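Local coordinates for protein acetyltransferase (Agrobacterium tumefaciens, PDB 2DXQ) that probably transfers an acetyl group from acetyl-CoA to an acceptor substrate, as a member of the GNAT acetyltransferase family, at residues Glu58-Val71 / Tyr81-Arg93. Sequence-based numbering, arbitrary orientation.
Sequences ENGKPVATATLLIV and YAFIENVVTLEAR
Val71 lies across one face of the Tyr81 ring, its CB 4.0 Å from the ring centroid, in a CH-pi contact at the tightly packed end of two antiparallel strands, 61-71 and 81-88. Tyr81 CG sits between its backbone N and carbonyl carbon (chi1 54°), a torsion that turns the ring under the valine; Val71 CG2 also meets the edge of the Phe83 ring, which stacks on Phe83 of the second subunit. Paired backbone bonds run from Val71-Tyr81 through Leu69-Phe83 to Thr67-Glu85. On the other face Leu68 CD1 drops onto Ala82 CB at 3.8 Å, beside Ile84, which packs against helix 98-112.

Beyond Thr67 the register slips by one residue at Asn86, a beta bulge in which Asn86 takes a positive phi (47°). Glu85 OE1 accepts the Asn86 N-H, and one water joins Asn86 O to the hydroxyls of Thr65 and Thr67; Thr65 OG1 also hydrogen-bonds Phe54 O on strand 51-58. Pairing resumes at Thr65-Val88, where the methyls Thr65 CG2 and Val88 CG1 press together at 3.4 Å.

Past Thr89 the strands part: a water bridges Val63 O and Leu90 N. At this looser, more exposed end Arg93 grips Glu58 side-on, NE to OE1 at 2.8 Å and NH2 to OE2 at 2.9 Å, with the flat groups 12° from coplanar; OE1 also bonds Tyr98 OH. A bulged strand running into a loop and helix 98-112 is the hallmark of the GNAT fold, where relatives bind acetyl-CoA, and this protein probably does too.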
ATOM      1  N   GLU A  58      20.243  -9.431  15.267  1.00 15.73           N
ATOM      2  CA  GLU A  58      21.331  -9.266  16.218  1.00 15.67           C
ATOM      3  C   GLU A  58      21.617 -10.655  16.804  1.00 16.36           C
ATOM      4  O   GLU A  58      20.719 -11.263  17.405  1.00 16.68           O
ATOM      5  CB  GLU A  58      20.868  -8.288  17.301  1.00 15.55           C
ATOM      6  CG  GLU A  58      21.924  -7.857  18.338  1.00 15.70           C
ATOM      7  CD  GLU A  58      21.281  -7.276  19.568  1.00 18.15           C
ATOM      8  OE1 GLU A  58      21.083  -6.042  19.618  1.00 16.51           O
ATOM      9  OE2 GLU A  58      20.939  -8.051  20.499  1.00 19.19           O
ATOM     10  N   ASN A  59      22.838 -11.169  16.610  1.00 16.56           N
ATOM     11  CA  ASN A  59      23.157 -12.565  16.982  1.00 17.52           C
ATOM     12  C   ASN A  59      22.126 -13.533  16.390  1.00 18.44           C
ATOM     13  O   ASN A  59      21.721 -14.501  17.047  1.00 18.95           O
ATOM     14  CB  ASN A  59      23.194 -12.742  18.505  1.00 17.05           C
ATOM     15  CG  ASN A  59      24.015 -11.688  19.197  1.00 16.85           C
ATOM     16  OD1 ASN A  59      23.529 -10.986  20.090  1.00 17.84           O
ATOM     17  ND2 ASN A  59      25.254 -11.554  18.777  1.00 13.58           N
ATOM     18  N   GLY A  60      21.677 -13.234  15.170  1.00 19.28           N
ATOM     19  CA  GLY A  60      20.686 -14.071  14.475  1.00 20.01           C
ATOM     20  C   GLY A  60      19.225 -13.842  14.826  1.00 20.71           C
ATOM     21  O   GLY A  60      18.352 -14.348  14.125  1.00 21.43           O
ATOM     22  N   LYS A  61      18.949 -13.100  15.899  1.00 20.32           N
ATOM     23  CA  LYS A  61      17.567 -12.810  16.300  1.00 20.67           C
ATOM     24  C   LYS A  61      17.021 -11.587  15.563  1.00 19.74           C
ATOM     25  O   LYS A  61      17.660 -10.525  15.579  1.00 19.28           O
ATOM     26  CB  LYS A  61      17.458 -12.565  17.805  1.00 21.01           C
ATOM     27  CG  LYS A  61      16.007 -12.456  18.281  1.00 24.93           C
ATOM     28  CD  LYS A  61      15.898 -11.939  19.703  1.00 29.40           C
ATOM     29  CE  LYS A  61      14.472 -12.098  20.198  1.00 33.11           C
ATOM     30  NZ  LYS A  61      14.082 -10.956  21.073  1.00 35.73           N
ATOM     31  N   PRO A  62      15.844 -11.718  14.915  1.00 18.80           N
ATOM     32  CA  PRO A  62      15.203 -10.520  14.379  1.00 17.90           C
ATOM     33  C   PRO A  62      14.912  -9.498  15.485  1.00 17.58           C
ATOM     34  O   PRO A  62      14.284  -9.830  16.504  1.00 18.14           O
ATOM     35  CB  PRO A  62      13.890 -11.060  13.766  1.00 18.45           C
ATOM     36  CG  PRO A  62      14.205 -12.492  13.448  1.00 18.88           C
ATOM     37  CD  PRO A  62      15.082 -12.944  14.587  1.00 19.31           C
ATOM     38  N   VAL A  63      15.387  -8.271  15.289  1.00 15.94           N
ATOM     39  CA  VAL A  63      15.198  -7.199  16.266  1.00 14.79           C
ATOM     40  C   VAL A  63      14.465  -5.987  15.688  1.00 13.74           C
ATOM     41  O   VAL A  63      14.088  -5.082  16.425  1.00 13.11           O
ATOM     42  CB  VAL A  63      16.537  -6.743  16.897  1.00 14.78           C
ATOM     43  CG1 VAL A  63      17.092  -7.824  17.827  1.00 15.78           C
ATOM     44  CG2 VAL A  63      17.570  -6.408  15.817  1.00 14.76           C
ATOM     45  N   ALA A  64      14.313  -5.958  14.365  1.00 13.07           N
ATOM     46  CA  ALA A  64      13.450  -4.958  13.708  1.00 13.00           C
ATOM     47  C   ALA A  64      12.947  -5.531  12.408  1.00 12.48           C
ATOM     48  O   ALA A  64      13.559  -6.445  11.847  1.00 12.95           O
ATOM     49  CB  ALA A  64      14.189  -3.647  13.440  1.00 13.50           C
ATOM     50  N   THR A  65      11.849  -4.978  11.915  1.00 12.68           N
ATOM     51  CA  THR A  65      11.305  -5.429  10.637  1.00 11.98           C
ATOM     52  C   THR A  65      10.541  -4.297   9.965  1.00 12.33           C
ATOM     53  O   THR A  65      10.090  -3.354  10.625  1.00 12.73           O
ATOM     54  CB  THR A  65      10.389  -6.679  10.813  1.00 11.88           C
ATOM     55  OG1 THR A  65       9.962  -7.166   9.529  1.00 12.57           O
ATOM     56  CG2 THR A  65       9.174  -6.353  11.630  1.00 12.40           C
ATOM     57  N   ALA A  66      10.462  -4.384   8.640  1.00 12.11           N
ATOM     58  CA  ALA A  66       9.594  -3.523   7.824  1.00 12.49           C
ATOM     59  C   ALA A  66       9.231  -4.333   6.593  1.00 12.65           C
ATOM     60  O   ALA A  66      10.072  -5.083   6.070  1.00 12.55           O
ATOM     61  CB  ALA A  66      10.335  -2.264   7.417  1.00 12.14           C
ATOM     62  N   THR A  67       8.004  -4.151   6.107  1.00 12.09           N
ATOM     63  CA  THR A  67       7.559  -4.860   4.913  1.00 12.13           C
ATOM     64  C   THR A  67       7.441  -3.868   3.761  1.00 12.04           C
ATOM     65  O   THR A  67       6.816  -2.812   3.900  1.00 12.05           O
ATOM     66  CB  THR A  67       6.204  -5.543   5.159  1.00 12.21           C
ATOM     67  OG1 THR A  67       6.327  -6.472   6.253  1.00 12.99           O
ATOM     68  CG2 THR A  67       5.692  -6.253   3.875  1.00 12.02           C
ATOM     69  N   LEU A  68       8.044  -4.225   2.632  1.00 12.11           N
ATOM     70  CA  LEU A  68       8.003  -3.403   1.437  1.00 12.35           C
ATOM     71  C   LEU A  68       7.002  -3.995   0.462  1.00 13.35           C
ATOM     72  O   LEU A  68       7.027  -5.198   0.201  1.00 13.29           O
ATOM     73  CB  LEU A  68       9.382  -3.358   0.778  1.00 11.94           C
ATOM     74  CG  LEU A  68       9.503  -2.597  -0.538  1.00 12.37           C
ATOM     75  CD1 LEU A  68       9.174  -1.099  -0.362  1.00 12.50           C
ATOM     76  CD2 LEU A  68      10.935  -2.801  -1.064  1.00 12.33           C
ATOM     77  N   LEU A  69       6.143  -3.138  -0.085  1.00 13.33           N
ATOM     78  CA  LEU A  69       5.159  -3.561  -1.086  1.00 14.09           C
ATOM     79  C   LEU A  69       5.409  -2.739  -2.344  1.00 14.32           C
ATOM     80  O   LEU A  69       5.181  -1.533  -2.359  1.00 14.30           O
ATOM     81  CB  LEU A  69       3.730  -3.320  -0.580  1.00 14.57           C
ATOM     82  CG  LEU A  69       3.400  -3.776   0.849  1.00 16.58           C
ATOM     83  CD1 LEU A  69       2.043  -3.236   1.280  1.00 18.40           C
ATOM     84  CD2 LEU A  69       3.428  -5.307   0.928  1.00 18.39           C
ATOM     85  N   ILE A  70       5.896  -3.386  -3.391  1.00 14.49           N
ATOM     86  CA  ILE A  70       6.148  -2.702  -4.666  1.00 14.70           C
ATOM     87  C   ILE A  70       4.997  -3.040  -5.599  1.00 15.43           C
ATOM     88  O   ILE A  70       4.636  -4.214  -5.743  1.00 15.83           O
ATOM     89  CB  ILE A  70       7.492  -3.127  -5.308  1.00 15.08           C
ATOM     90  CG1 ILE A  70       8.668  -2.709  -4.411  1.00 14.88           C
ATOM     91  CG2 ILE A  70       7.638  -2.486  -6.703  1.00 15.44           C
ATOM     92  CD1 ILE A  70      10.040  -3.331  -4.828  1.00 15.39           C
ATOM     93  N   VAL A  71       4.436  -2.007  -6.223  1.00 16.11           N
ATOM     94  CA  VAL A  71       3.156  -2.133  -6.946  1.00 16.60           C
ATOM     95  C   VAL A  71       3.329  -1.698  -8.405  1.00 17.06           C
ATOM     96  O   VAL A  71       3.806  -0.597  -8.658  1.00 15.92           O
ATOM     97  CB  VAL A  71       2.068  -1.238  -6.293  1.00 16.66           C
ATOM     98  CG1 VAL A  71       0.682  -1.547  -6.900  1.00 18.07           C
ATOM     99  CG2 VAL A  71       2.031  -1.410  -4.759  1.00 15.93           C
ATOM    100  N   TYR A  81       5.139   2.145  -7.705  1.00 15.39           N
ATOM    101  CA  TYR A  81       5.266   2.888  -6.459  1.00 14.43           C
ATOM    102  C   TYR A  81       5.274   1.869  -5.335  1.00 14.25           C
ATOM    103  O   TYR A  81       4.978   0.681  -5.543  1.00 14.90           O
ATOM    104  CB  TYR A  81       4.136   3.922  -6.276  1.00 15.03           C
ATOM    105  CG  TYR A  81       2.768   3.310  -6.396  1.00 14.24           C
ATOM    106  CD1 TYR A  81       2.098   3.309  -7.620  1.00 15.92           C
ATOM    107  CD2 TYR A  81       2.141   2.739  -5.292  1.00 15.21           C
ATOM    108  CE1 TYR A  81       0.844   2.723  -7.749  1.00 15.01           C
ATOM    109  CE2 TYR A  81       0.888   2.139  -5.407  1.00 15.60           C
ATOM    110  CZ  TYR A  81       0.246   2.140  -6.641  1.00 15.66           C
ATOM    111  OH  TYR A  81      -1.000   1.576  -6.751  1.00 16.53           O
ATOM    112  N   ALA A  82       5.587   2.319  -4.127  1.00 13.42           N
ATOM    113  CA  ALA A  82       5.713   1.370  -3.034  1.00 12.91           C
ATOM    114  C   ALA A  82       5.091   1.897  -1.761  1.00 12.55           C
ATOM    115  O   ALA A  82       4.996   3.113  -1.571  1.00 12.70           O
ATOM    116  CB  ALA A  82       7.183   1.046  -2.790  1.00 13.69           C
ATOM    117  N   PHE A  83       4.679   0.970  -0.899  1.00 12.05           N
ATOM    118  CA  PHE A  83       4.321   1.283   0.484  1.00 11.61           C
ATOM    119  C   PHE A  83       5.267   0.547   1.413  1.00 11.85           C
ATOM    120  O   PHE A  83       5.784  -0.540   1.077  1.00 11.25           O
ATOM    121  CB  PHE A  83       2.928   0.771   0.812  1.00 12.03           C
ATOM    122  CG  PHE A  83       1.829   1.441   0.042  1.00 14.34           C
ATOM    123  CD1 PHE A  83       1.268   2.618   0.505  1.00 16.08           C
ATOM    124  CD2 PHE A  83       1.349   0.872  -1.128  1.00 16.85           C
ATOM    125  CE1 PHE A  83       0.240   3.241  -0.204  1.00 18.69           C
ATOM    126  CE2 PHE A  83       0.308   1.476  -1.839  1.00 18.66           C
ATOM    127  CZ  PHE A  83      -0.246   2.662  -1.372  1.00 17.67           C
ATOM    128  N   ILE A  84       5.447   1.101   2.602  1.00 11.33           N
ATOM    129  CA  ILE A  84       6.135   0.374   3.678  1.00 11.80           C
ATOM    130  C   ILE A  84       5.178   0.178   4.844  1.00 12.36           C
ATOM    131  O   ILE A  84       4.499   1.129   5.264  1.00 12.66           O
ATOM    132  CB  ILE A  84       7.442   1.081   4.103  1.00 11.79           C
ATOM    133  CG1 ILE A  84       8.474   0.961   2.969  1.00 12.83           C
ATOM    134  CG2 ILE A  84       8.010   0.459   5.396  1.00 11.78           C
ATOM    135  CD1 ILE A  84       9.760   1.733   3.232  1.00 14.36           C
ATOM    136  N   GLU A  85       5.101  -1.056   5.339  1.00 12.59           N
ATOM    137  CA  GLU A  85       4.131  -1.408   6.370  1.00 13.25           C
ATOM    138  C   GLU A  85       4.741  -2.236   7.490  1.00 13.20           C
ATOM    139  O   GLU A  85       5.840  -2.768   7.359  1.00 12.40           O
ATOM    140  CB  GLU A  85       2.963  -2.189   5.751  1.00 13.97           C
ATOM    141  CG  GLU A  85       1.781  -1.284   5.333  1.00 17.03           C
ATOM    142  CD  GLU A  85       1.125  -0.620   6.529  1.00 19.72           C
ATOM    143  OE1 GLU A  85       1.416  -1.032   7.679  1.00 20.40           O
ATOM    144  OE2 GLU A  85       0.339   0.334   6.334  1.00 19.34           O
ATOM    145  N   ASN A  86       4.003  -2.319   8.592  1.00 13.01           N
ATOM    146  CA  ASN A  86       4.353  -3.137   9.751  1.00 13.73           C
ATOM    147  C   ASN A  86       5.797  -2.986  10.207  1.00 13.49           C
ATOM    148  O   ASN A  86       6.552  -3.961  10.336  1.00 12.57           O
ATOM    149  CB  ASN A  86       3.950  -4.587   9.553  1.00 15.35           C
ATOM    150  CG  ASN A  86       2.444  -4.746   9.471  1.00 15.13           C
ATOM    151  OD1 ASN A  86       1.697  -4.040  10.164  1.00 18.74           O
ATOM    152  ND2 ASN A  86       1.993  -5.645   8.619  1.00 16.74           N
ATOM    153  N   VAL A  87       6.154  -1.737  10.462  1.00 13.54           N
ATOM    154  CA  VAL A  87       7.485  -1.439  10.969  1.00 13.49           C
ATOM    155  C   VAL A  87       7.488  -1.615  12.487  1.00 14.44           C
ATOM    156  O   VAL A  87       6.653  -1.027  13.187  1.00 14.20           O
ATOM    157  CB  VAL A  87       7.860   0.011  10.622  1.00 13.64           C
ATOM    158  CG1 VAL A  87       9.173   0.381  11.254  1.00 14.64           C
ATOM    159  CG2 VAL A  87       7.923   0.180   9.105  1.00 13.86           C
ATOM    160  N   VAL A  88       8.428  -2.409  12.998  1.00 14.44           N
ATOM    161  CA  VAL A  88       8.536  -2.562  14.439  1.00 16.18           C
ATOM    162  C   VAL A  88       9.961  -2.666  14.906  1.00 17.16           C
ATOM    163  O   VAL A  88      10.810  -3.244  14.232  1.00 16.25           O
ATOM    164  CB  VAL A  88       7.612  -3.694  15.028  1.00 17.34           C
ATOM    165  CG1 VAL A  88       7.506  -4.889  14.148  1.00 18.44           C
ATOM    166  CG2 VAL A  88       7.968  -4.077  16.467  1.00 18.38           C
ATOM    167  N   THR A  89      10.184  -2.052  16.064  1.00 18.68           N
ATOM    168  CA  THR A  89      11.420  -2.103  16.788  1.00 21.21           C
ATOM    169  C   THR A  89      11.082  -2.431  18.242  1.00 21.95           C
ATOM    170  O   THR A  89       9.922  -2.492  18.637  1.00 22.31           O
ATOM    171  CB  THR A  89      12.135  -0.725  16.768  1.00 21.21           C
ATOM    172  OG1 THR A  89      11.291   0.290  17.351  1.00 22.74           O
ATOM    173  CG2 THR A  89      12.474  -0.320  15.364  1.00 21.61           C
ATOM    174  N   LEU A  90      12.111  -2.571  19.052  1.00 23.11           N
ATOM    175  CA  LEU A  90      11.919  -3.013  20.419  1.00 23.27           C
ATOM    176  C   LEU A  90      12.173  -1.907  21.425  1.00 24.32           C
ATOM    177  O   LEU A  90      13.137  -1.135  21.235  1.00 24.07           O
ATOM    178  CB  LEU A  90      12.864  -4.165  20.676  1.00 22.61           C
ATOM    179  CG  LEU A  90      12.639  -5.397  19.785  1.00 22.69           C
ATOM    180  CD1 LEU A  90      13.693  -6.457  20.070  1.00 23.12           C
ATOM    181  CD2 LEU A  90      11.248  -5.974  19.974  1.00 25.21           C
ATOM    182  N   GLU A  91      11.338  -1.850  22.485  1.00 24.33           N
ATOM    183  CA  GLU A  91      11.617  -1.015  23.695  1.00 25.50           C
ATOM    184  C   GLU A  91      13.139  -1.004  23.784  1.00 25.22           C
ATOM    185  O   GLU A  91      13.748   0.042  24.084  1.00 26.38           O
ATOM    186  CB  GLU A  91      10.943  -1.563  24.946  1.00 25.82           C
ATOM    187  N   ALA A  92      13.796  -2.156  23.623  1.00 25.38           N
ATOM    188  CA  ALA A  92      14.652  -2.772  24.644  1.00 24.63           C
ATOM    189  C   ALA A  92      15.908  -2.570  23.753  1.00 24.68           C
ATOM    190  O   ALA A  92      17.069  -2.768  24.171  1.00 23.72           O
ATOM    191  CB  ALA A  92      14.405  -4.236  24.815  1.00 24.72           C
ATOM    192  N   ARG A  93      15.639  -2.158  22.503  1.00 24.39           N
ATOM    193  CA  ARG A  93      16.666  -1.693  21.544  1.00 24.58           C
ATOM    194  C   ARG A  93      16.435  -0.262  21.023  1.00 25.35           C
ATOM    195  O   ARG A  93      16.943   0.117  19.960  1.00 25.06           O
ATOM    196  CB  ARG A  93      16.810  -2.669  20.371  1.00 24.26           C
ATOM    197  CG  ARG A  93      17.266  -4.074  20.752  1.00 23.97           C
ATOM    198  CD  ARG A  93      18.705  -4.108  21.352  1.00 23.43           C
ATOM    199  NE  ARG A  93      19.136  -5.487  21.585  1.00 22.32           N
ATOM    200  CZ  ARG A  93      18.817  -6.229  22.648  1.00 24.50           C
ATOM    201  NH1 ARG A  93      18.074  -5.735  23.640  1.00 25.05           N
ATOM    202  NH2 ARG A  93      19.247  -7.476  22.729  1.00 22.83           N
TER
HETATM  203  O   HOH W   1      14.660  -2.465  17.598  1.00 22.73           O
HETATM  204  O   HOH W   2       7.370  -6.247   8.763  1.00 15.32           O
HETATM  205  O   HOH W   3       3.693  -7.031   6.958  1.00 17.64           O